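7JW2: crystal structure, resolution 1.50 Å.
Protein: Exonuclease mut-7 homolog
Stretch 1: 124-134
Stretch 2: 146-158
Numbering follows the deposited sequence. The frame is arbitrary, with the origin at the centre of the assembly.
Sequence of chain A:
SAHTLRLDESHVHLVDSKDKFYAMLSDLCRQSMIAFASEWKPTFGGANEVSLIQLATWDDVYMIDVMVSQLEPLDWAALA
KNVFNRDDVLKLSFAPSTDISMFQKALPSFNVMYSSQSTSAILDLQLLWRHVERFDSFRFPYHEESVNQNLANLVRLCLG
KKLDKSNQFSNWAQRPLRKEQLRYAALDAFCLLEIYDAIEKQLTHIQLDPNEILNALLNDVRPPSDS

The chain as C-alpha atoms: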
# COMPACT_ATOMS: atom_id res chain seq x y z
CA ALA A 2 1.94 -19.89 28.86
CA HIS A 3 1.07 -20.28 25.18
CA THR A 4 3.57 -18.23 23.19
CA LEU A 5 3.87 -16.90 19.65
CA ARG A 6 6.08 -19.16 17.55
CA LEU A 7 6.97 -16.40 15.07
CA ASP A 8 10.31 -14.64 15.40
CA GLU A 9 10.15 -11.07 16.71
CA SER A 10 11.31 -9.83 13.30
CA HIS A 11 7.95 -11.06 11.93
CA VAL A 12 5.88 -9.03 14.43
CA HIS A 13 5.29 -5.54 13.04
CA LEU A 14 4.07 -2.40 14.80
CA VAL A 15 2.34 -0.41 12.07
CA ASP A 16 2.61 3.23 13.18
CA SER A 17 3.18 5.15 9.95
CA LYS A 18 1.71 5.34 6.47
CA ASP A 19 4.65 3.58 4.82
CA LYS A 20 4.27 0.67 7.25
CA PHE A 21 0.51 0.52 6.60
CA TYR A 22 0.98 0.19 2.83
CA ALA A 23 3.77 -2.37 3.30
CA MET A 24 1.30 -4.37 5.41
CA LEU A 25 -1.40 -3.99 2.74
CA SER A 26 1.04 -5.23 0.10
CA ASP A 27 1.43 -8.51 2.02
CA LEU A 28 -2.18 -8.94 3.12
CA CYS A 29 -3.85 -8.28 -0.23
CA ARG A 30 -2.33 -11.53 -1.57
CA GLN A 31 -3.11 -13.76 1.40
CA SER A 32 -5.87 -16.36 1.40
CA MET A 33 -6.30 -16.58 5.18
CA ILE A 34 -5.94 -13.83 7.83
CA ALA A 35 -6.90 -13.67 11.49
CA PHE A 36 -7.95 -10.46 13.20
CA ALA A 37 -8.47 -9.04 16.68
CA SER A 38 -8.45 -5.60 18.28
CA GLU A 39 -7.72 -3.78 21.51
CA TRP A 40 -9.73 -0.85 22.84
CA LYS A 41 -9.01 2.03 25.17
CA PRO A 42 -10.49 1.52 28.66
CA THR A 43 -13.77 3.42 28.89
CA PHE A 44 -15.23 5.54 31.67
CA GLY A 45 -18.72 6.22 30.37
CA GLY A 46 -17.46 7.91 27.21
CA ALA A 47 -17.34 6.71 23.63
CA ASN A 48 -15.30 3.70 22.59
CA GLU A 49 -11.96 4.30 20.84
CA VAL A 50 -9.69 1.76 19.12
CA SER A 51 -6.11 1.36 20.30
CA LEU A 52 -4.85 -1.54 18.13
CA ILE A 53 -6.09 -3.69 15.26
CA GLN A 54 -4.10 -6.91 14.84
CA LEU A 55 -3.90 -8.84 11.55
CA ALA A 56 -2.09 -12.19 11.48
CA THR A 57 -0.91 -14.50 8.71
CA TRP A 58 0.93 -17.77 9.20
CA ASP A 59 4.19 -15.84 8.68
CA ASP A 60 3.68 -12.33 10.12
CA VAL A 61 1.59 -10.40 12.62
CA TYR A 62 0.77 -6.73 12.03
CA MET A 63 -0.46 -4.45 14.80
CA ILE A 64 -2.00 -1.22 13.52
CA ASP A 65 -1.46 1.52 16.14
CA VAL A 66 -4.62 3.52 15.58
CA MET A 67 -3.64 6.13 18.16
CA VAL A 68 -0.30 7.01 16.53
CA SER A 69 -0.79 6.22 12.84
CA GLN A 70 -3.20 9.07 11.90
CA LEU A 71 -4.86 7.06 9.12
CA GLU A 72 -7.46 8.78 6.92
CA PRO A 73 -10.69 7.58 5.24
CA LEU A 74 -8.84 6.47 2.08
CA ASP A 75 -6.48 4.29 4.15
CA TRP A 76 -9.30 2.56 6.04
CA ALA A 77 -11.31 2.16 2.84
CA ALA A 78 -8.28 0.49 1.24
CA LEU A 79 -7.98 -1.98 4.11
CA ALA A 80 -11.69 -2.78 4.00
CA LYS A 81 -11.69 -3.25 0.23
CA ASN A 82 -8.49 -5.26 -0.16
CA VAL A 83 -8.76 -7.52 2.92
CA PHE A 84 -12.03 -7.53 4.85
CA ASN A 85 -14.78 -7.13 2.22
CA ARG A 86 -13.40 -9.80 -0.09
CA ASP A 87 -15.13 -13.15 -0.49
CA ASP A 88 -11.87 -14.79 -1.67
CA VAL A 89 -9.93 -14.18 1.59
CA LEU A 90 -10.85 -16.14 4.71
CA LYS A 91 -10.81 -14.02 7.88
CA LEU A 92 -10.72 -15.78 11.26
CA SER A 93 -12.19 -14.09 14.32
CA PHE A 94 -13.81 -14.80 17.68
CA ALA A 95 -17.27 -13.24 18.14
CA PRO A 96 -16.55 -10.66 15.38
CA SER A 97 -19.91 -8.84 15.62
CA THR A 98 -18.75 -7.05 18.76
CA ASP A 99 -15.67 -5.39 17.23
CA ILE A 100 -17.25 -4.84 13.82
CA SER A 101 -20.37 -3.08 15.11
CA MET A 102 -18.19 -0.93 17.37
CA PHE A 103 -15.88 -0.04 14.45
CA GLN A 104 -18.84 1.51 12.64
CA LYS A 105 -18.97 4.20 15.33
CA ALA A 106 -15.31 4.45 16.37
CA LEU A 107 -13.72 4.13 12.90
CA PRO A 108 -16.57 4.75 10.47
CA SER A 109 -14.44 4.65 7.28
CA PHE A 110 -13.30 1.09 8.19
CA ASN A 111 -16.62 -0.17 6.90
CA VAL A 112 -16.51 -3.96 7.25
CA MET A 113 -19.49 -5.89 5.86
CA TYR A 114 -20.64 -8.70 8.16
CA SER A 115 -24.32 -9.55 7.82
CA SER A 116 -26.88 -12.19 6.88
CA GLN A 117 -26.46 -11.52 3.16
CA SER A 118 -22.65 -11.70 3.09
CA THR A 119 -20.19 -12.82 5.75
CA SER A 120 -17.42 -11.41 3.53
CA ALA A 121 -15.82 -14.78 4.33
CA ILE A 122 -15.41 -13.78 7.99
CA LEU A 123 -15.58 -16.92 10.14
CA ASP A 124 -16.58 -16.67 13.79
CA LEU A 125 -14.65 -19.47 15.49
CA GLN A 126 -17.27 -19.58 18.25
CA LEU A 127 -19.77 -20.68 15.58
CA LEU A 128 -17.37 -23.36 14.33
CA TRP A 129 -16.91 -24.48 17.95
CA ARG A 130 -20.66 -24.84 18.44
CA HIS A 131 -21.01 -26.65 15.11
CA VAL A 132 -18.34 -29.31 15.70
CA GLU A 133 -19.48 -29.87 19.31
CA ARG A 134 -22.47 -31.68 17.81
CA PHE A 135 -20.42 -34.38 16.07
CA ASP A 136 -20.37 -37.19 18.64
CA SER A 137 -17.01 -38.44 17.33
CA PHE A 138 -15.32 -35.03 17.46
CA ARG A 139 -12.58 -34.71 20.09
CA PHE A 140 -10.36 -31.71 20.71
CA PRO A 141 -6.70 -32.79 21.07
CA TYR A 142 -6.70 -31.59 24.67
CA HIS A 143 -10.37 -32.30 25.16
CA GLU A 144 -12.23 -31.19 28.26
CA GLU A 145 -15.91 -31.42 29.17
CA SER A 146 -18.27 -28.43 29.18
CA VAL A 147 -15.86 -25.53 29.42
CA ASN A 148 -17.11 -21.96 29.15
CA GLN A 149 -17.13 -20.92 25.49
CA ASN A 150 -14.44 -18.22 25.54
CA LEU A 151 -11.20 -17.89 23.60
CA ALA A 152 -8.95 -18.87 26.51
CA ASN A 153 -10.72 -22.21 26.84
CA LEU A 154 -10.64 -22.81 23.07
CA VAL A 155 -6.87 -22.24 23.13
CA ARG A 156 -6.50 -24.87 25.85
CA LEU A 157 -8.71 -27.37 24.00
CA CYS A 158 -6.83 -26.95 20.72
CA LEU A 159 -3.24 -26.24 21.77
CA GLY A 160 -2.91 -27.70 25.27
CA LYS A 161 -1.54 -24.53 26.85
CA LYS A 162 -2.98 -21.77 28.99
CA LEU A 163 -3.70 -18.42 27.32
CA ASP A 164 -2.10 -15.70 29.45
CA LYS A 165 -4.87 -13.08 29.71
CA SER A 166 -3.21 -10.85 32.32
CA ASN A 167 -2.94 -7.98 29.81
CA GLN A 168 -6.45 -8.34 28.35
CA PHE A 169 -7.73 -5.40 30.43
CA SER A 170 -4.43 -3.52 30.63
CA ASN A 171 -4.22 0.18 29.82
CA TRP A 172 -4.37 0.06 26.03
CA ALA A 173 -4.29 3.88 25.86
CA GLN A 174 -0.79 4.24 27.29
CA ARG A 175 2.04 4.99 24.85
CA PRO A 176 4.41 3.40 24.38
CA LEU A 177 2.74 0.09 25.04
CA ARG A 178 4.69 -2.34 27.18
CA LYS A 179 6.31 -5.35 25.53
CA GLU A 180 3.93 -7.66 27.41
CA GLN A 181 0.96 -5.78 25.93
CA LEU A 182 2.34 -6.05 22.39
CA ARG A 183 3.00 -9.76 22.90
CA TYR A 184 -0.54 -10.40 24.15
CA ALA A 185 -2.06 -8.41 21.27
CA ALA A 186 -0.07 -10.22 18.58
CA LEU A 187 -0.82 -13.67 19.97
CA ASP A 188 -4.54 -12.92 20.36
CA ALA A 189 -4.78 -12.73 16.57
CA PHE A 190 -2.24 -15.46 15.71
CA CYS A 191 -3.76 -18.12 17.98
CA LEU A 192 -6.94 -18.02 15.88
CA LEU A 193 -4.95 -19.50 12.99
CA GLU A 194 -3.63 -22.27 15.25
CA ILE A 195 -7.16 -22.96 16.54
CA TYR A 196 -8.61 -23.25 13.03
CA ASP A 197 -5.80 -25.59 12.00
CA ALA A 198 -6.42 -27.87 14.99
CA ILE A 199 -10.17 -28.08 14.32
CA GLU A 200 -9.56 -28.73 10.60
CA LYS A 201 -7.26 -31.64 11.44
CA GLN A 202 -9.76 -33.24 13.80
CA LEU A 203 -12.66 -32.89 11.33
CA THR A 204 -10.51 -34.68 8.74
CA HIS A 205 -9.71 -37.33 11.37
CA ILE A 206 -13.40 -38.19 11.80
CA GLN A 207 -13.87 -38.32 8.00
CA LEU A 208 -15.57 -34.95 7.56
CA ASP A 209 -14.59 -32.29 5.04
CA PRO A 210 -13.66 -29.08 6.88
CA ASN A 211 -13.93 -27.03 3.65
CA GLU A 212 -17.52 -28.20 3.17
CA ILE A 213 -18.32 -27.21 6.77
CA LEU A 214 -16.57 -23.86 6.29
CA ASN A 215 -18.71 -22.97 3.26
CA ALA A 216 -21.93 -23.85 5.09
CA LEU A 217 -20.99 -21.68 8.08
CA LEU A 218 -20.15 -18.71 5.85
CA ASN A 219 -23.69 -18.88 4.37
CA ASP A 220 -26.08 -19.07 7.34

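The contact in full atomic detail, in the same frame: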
# COMPACT_ATOMS: atom_id res chain seq x y z
N ASP A 124 -16.56 -16.70 12.34
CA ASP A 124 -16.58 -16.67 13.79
C ASP A 124 -16.20 -18.05 14.32
O ASP A 124 -16.94 -19.02 14.11
CB ASP A 124 -17.97 -16.27 14.27
CG ASP A 124 -18.07 -16.16 15.78
OD1 ASP A 124 -17.06 -16.40 16.49
OD2 ASP A 124 -19.17 -15.81 16.26
N LEU A 125 -15.06 -18.15 15.00
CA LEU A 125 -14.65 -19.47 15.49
C LEU A 125 -15.56 -19.98 16.59
O LEU A 125 -15.60 -21.20 16.81
CB LEU A 125 -13.20 -19.44 15.98
CG LEU A 125 -12.17 -19.38 14.85
CD1 LEU A 125 -10.79 -19.12 15.41
CD2 LEU A 125 -12.17 -20.66 14.02
N GLN A 126 -16.28 -19.10 17.28
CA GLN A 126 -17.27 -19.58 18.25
C GLN A 126 -18.40 -20.34 17.56
O GLN A 126 -18.94 -21.28 18.14
CB GLN A 126 -17.82 -18.41 19.06
CG GLN A 126 -18.57 -18.84 20.32
CD GLN A 126 -18.85 -17.69 21.26
OE1 GLN A 126 -19.07 -16.56 20.82
NE2 GLN A 126 -18.85 -17.97 22.56
N LEU A 127 -18.75 -19.95 16.34
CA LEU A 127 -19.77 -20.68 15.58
C LEU A 127 -19.24 -22.04 15.12
O LEU A 127 -19.98 -23.03 15.14
CB LEU A 127 -20.22 -19.86 14.37
CG LEU A 127 -21.05 -18.61 14.64
CD1 LEU A 127 -21.35 -17.89 13.33
CD2 LEU A 127 -22.34 -18.97 15.36
N LEU A 128 -17.98 -22.09 14.69
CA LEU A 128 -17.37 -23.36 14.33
C LEU A 128 -17.29 -24.28 15.54
O LEU A 128 -17.57 -25.48 15.44
CB LEU A 128 -15.99 -23.13 13.73
CG LEU A 128 -15.15 -24.35 13.35
CD1 LEU A 128 -15.76 -25.13 12.19
CD2 LEU A 128 -13.72 -23.92 13.02
N TRP A 129 -16.91 -23.73 16.70
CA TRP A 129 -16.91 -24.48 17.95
C TRP A 129 -18.26 -25.12 18.22
O TRP A 129 -18.36 -26.33 18.45
CB TRP A 129 -16.52 -23.53 19.09
CG TRP A 129 -16.22 -24.16 20.41
CD1 TRP A 129 -16.39 -25.47 20.77
CD2 TRP A 129 -15.67 -23.50 21.54
NE1 TRP A 129 -15.99 -25.65 22.08
CE2 TRP A 129 -15.55 -24.45 22.57
CE3 TRP A 129 -15.29 -22.18 21.79
CZ2 TRP A 129 -15.04 -24.13 23.83
CZ3 TRP A 129 -14.79 -21.86 23.04
CH2 TRP A 129 -14.66 -22.83 24.04
N ARG A 130 -19.33 -24.32 18.16
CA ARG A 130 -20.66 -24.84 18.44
C ARG A 130 -21.09 -25.87 17.41
O ARG A 130 -21.82 -26.82 17.74
CB ARG A 130 -21.67 -23.68 18.49
CG ARG A 130 -21.58 -22.86 19.78
CD ARG A 130 -22.24 -21.50 19.64
NE ARG A 130 -23.31 -21.49 18.64
CZ ARG A 130 -23.85 -20.39 18.13
NH1 ARG A 130 -23.42 -19.20 18.52
NH2 ARG A 130 -24.81 -20.49 17.22
N HIS A 131 -20.62 -25.73 16.17
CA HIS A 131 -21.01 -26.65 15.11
C HIS A 131 -20.36 -28.02 15.31
O HIS A 131 -21.03 -29.06 15.21
CB HIS A 131 -20.63 -26.06 13.75
CG HIS A 131 -21.18 -26.82 12.58
ND1 HIS A 131 -20.50 -27.85 11.97
CD2 HIS A 131 -22.36 -26.69 11.92
CE1 HIS A 131 -21.23 -28.33 10.98
NE2 HIS A 131 -22.36 -27.64 10.92
N VAL A 132 -19.05 -28.04 15.58
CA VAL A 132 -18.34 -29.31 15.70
C VAL A 132 -18.63 -30.02 17.01
O VAL A 132 -18.50 -31.25 17.08
CB VAL A 132 -16.82 -29.10 15.53
CG1 VAL A 132 -16.53 -28.36 14.21
CG2 VAL A 132 -16.25 -28.35 16.72
N GLU A 133 -19.06 -29.28 18.04
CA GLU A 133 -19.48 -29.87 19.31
C GLU A 133 -20.55 -30.94 19.11
O GLU A 133 -20.67 -31.86 19.92
CB GLU A 133 -20.05 -28.79 20.23
CG GLU A 133 -19.15 -28.31 21.33
CD GLU A 133 -19.91 -27.48 22.34
OE1 GLU A 133 -19.53 -27.49 23.53
OE2 GLU A 133 -20.90 -26.82 21.95
N ARG A 134 -21.33 -30.81 18.05
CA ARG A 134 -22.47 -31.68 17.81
C ARG A 134 -22.09 -32.99 17.15
O ARG A 134 -22.90 -33.92 17.15
CB ARG A 134 -23.49 -30.93 16.96
CG ARG A 134 -24.19 -29.83 17.74
CD ARG A 134 -25.07 -28.97 16.86
NE ARG A 134 -24.54 -27.61 16.72
CZ ARG A 134 -25.26 -26.51 16.83
NH1 ARG A 134 -26.56 -26.59 17.09
NH2 ARG A 134 -24.69 -25.32 16.68
N SER A 146 -17.40 -29.55 28.81
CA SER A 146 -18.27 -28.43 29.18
C SER A 146 -17.49 -27.26 29.79
O SER A 146 -17.75 -26.82 30.91
CB SER A 146 -19.37 -28.90 30.13
OG SER A 146 -20.18 -29.88 29.51
N VAL A 147 -16.52 -26.76 29.03
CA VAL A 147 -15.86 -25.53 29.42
C VAL A 147 -16.70 -24.34 28.95
O VAL A 147 -17.51 -24.44 28.02
CB VAL A 147 -14.43 -25.45 28.86
CG1 VAL A 147 -13.59 -26.65 29.33
CG2 VAL A 147 -14.45 -25.37 27.33
N ASN A 148 -16.51 -23.20 29.62
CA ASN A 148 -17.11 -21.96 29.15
C ASN A 148 -16.59 -21.65 27.76
O ASN A 148 -15.42 -21.90 27.45
CB ASN A 148 -16.78 -20.81 30.10
CG ASN A 148 -17.53 -20.91 31.41
OD1 ASN A 148 -18.58 -21.56 31.49
ND2 ASN A 148 -17.01 -20.25 32.44
N GLN A 149 -17.46 -21.11 26.91
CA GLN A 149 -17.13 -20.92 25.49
C GLN A 149 -16.50 -19.54 25.27
O GLN A 149 -17.08 -18.63 24.69
CB GLN A 149 -18.36 -21.12 24.62
CG GLN A 149 -18.83 -22.56 24.54
CD GLN A 149 -19.66 -22.84 23.29
OE1 GLN A 149 -19.65 -23.96 22.77
NE2 GLN A 149 -20.38 -21.83 22.81
N ASN A 150 -15.27 -19.40 25.76
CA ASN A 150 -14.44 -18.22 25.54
C ASN A 150 -13.15 -18.61 24.84
O ASN A 150 -12.84 -19.80 24.69
CB ASN A 150 -14.15 -17.49 26.86
CG ASN A 150 -13.54 -18.39 27.91
OD1 ASN A 150 -12.53 -19.07 27.67
ND2 ASN A 150 -14.14 -18.41 29.10
N LEU A 151 -12.39 -17.61 24.40
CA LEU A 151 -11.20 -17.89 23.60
C LEU A 151 -10.13 -18.60 24.42
O LEU A 151 -9.44 -19.49 23.91
CB LEU A 151 -10.65 -16.60 22.97
CG LEU A 151 -9.36 -16.76 22.17
CD1 LEU A 151 -9.58 -17.68 20.97
CD2 LEU A 151 -8.81 -15.40 21.72
N ALA A 152 -9.97 -18.23 25.69
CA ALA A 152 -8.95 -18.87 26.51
C ALA A 152 -9.18 -20.37 26.61
O ALA A 152 -8.23 -21.16 26.55
CB ALA A 152 -8.91 -18.24 27.90
N ASN A 153 -10.44 -20.78 26.74
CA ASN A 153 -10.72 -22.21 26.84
C ASN A 153 -10.54 -22.90 25.49
O ASN A 153 -10.10 -24.05 25.44
CB ASN A 153 -12.14 -22.42 27.37
CG ASN A 153 -12.24 -22.11 28.85
OD1 ASN A 153 -11.22 -22.01 29.54
ND2 ASN A 153 -13.46 -21.96 29.35
N LEU A 154 -10.87 -22.22 24.39
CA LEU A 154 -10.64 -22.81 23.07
C LEU A 154 -9.15 -23.01 22.80
O LEU A 154 -8.75 -23.99 22.17
CB LEU A 154 -11.28 -21.93 21.99
CG LEU A 154 -11.34 -22.56 20.60
CD1 LEU A 154 -11.91 -23.99 20.67
CD2 LEU A 154 -12.17 -21.66 19.68
N VAL A 155 -8.32 -22.07 23.26
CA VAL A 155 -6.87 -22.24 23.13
C VAL A 155 -6.41 -23.48 23.88
O VAL A 155 -5.60 -24.27 23.37
CB VAL A 155 -6.14 -20.98 23.62
CG1 VAL A 155 -4.68 -21.26 23.82
CG2 VAL A 155 -6.32 -19.85 22.60
N ARG A 156 -6.90 -23.69 25.10
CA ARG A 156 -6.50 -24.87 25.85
C ARG A 156 -6.95 -26.15 25.15
O ARG A 156 -6.17 -27.10 25.03
CB ARG A 156 -7.07 -24.83 27.27
CG ARG A 156 -6.36 -25.79 28.22
CD ARG A 156 -6.72 -25.47 29.66
NE ARG A 156 -8.14 -25.73 29.91
CZ ARG A 156 -9.06 -24.79 30.06
NH1 ARG A 156 -8.72 -23.51 29.96
NH2 ARG A 156 -10.32 -25.12 30.28
N LEU A 157 -8.19 -26.18 24.67
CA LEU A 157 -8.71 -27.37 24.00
C LEU A 157 -7.92 -27.71 22.74
O LEU A 157 -7.71 -28.88 22.43
CB LEU A 157 -10.18 -27.17 23.63
CG LEU A 157 -11.19 -27.16 24.78
CD1 LEU A 157 -12.46 -26.48 24.34
CD2 LEU A 157 -11.48 -28.58 25.21
N CYS A 158 -7.48 -26.69 22.00
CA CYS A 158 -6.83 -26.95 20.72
C CYS A 158 -5.32 -27.06 20.83
O CYS A 158 -4.72 -27.83 20.08
CB CYS A 158 -7.17 -25.84 19.71
SG CYS A 158 -8.89 -25.78 19.23

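The contact is a mainly apolar one in which a single tryptophan, Trp-129, reaches from one helix into a pocket formed by the loop and first turns of another. Helix 125-132 and helix 151-158 run at 56° to each other, and their axes come no closer than 11.6 Å, a gap that the large indole helps to bridge. The backbones approach most closely where the first helix passes the loop before the second, with Gln-126 CA and Gln-149 CA 7.4 Å apart. Trp-129 (chi1 t) points toward the second stretch, and its six-membered ring is sandwiched: Gln-149 CG lies 4.1 Å from the ring centroid over one face, and Leu-154 CD1 lies 4.0 Å from it over the opposite face, both close to the ring normal, as CH-pi contacts require. At the ring edge, Val-147 CG2 packs 3.8 Å from Trp-129 CZ2, and the carbonyl Asn-150 O sits 3.3 Å from Trp-129 CZ3. Leu-157 CD1 adds an apolar contact 3.5 Å from Trp-129 CZ2, while Leu-125 CB meets Leu-154 CD2 more loosely at 4.4 Å. The pocket is braced from within its own stretch. Asn-150 caps the second helix, its OD1 accepting from Asn-153 N at 2.9 Å, and Asn-153 ND2 donates to Asn-148 O at 2.7 Å, tying the loop to the helix start. Asp-124 likewise caps the first helix, with OD1 2.9 Å from Gln-126 N. Polar groups flank the indole: Gln-126 NE2 extends to 2.8 Å from Gln-149 O, although its CA-to-CB bond points sideways. Arg-130 and Glu-133, both exposed, approach the Gln-149 side chain at the margin, so that this residue covers the indole with its aliphatic part and meets polar or charged residues beyond it.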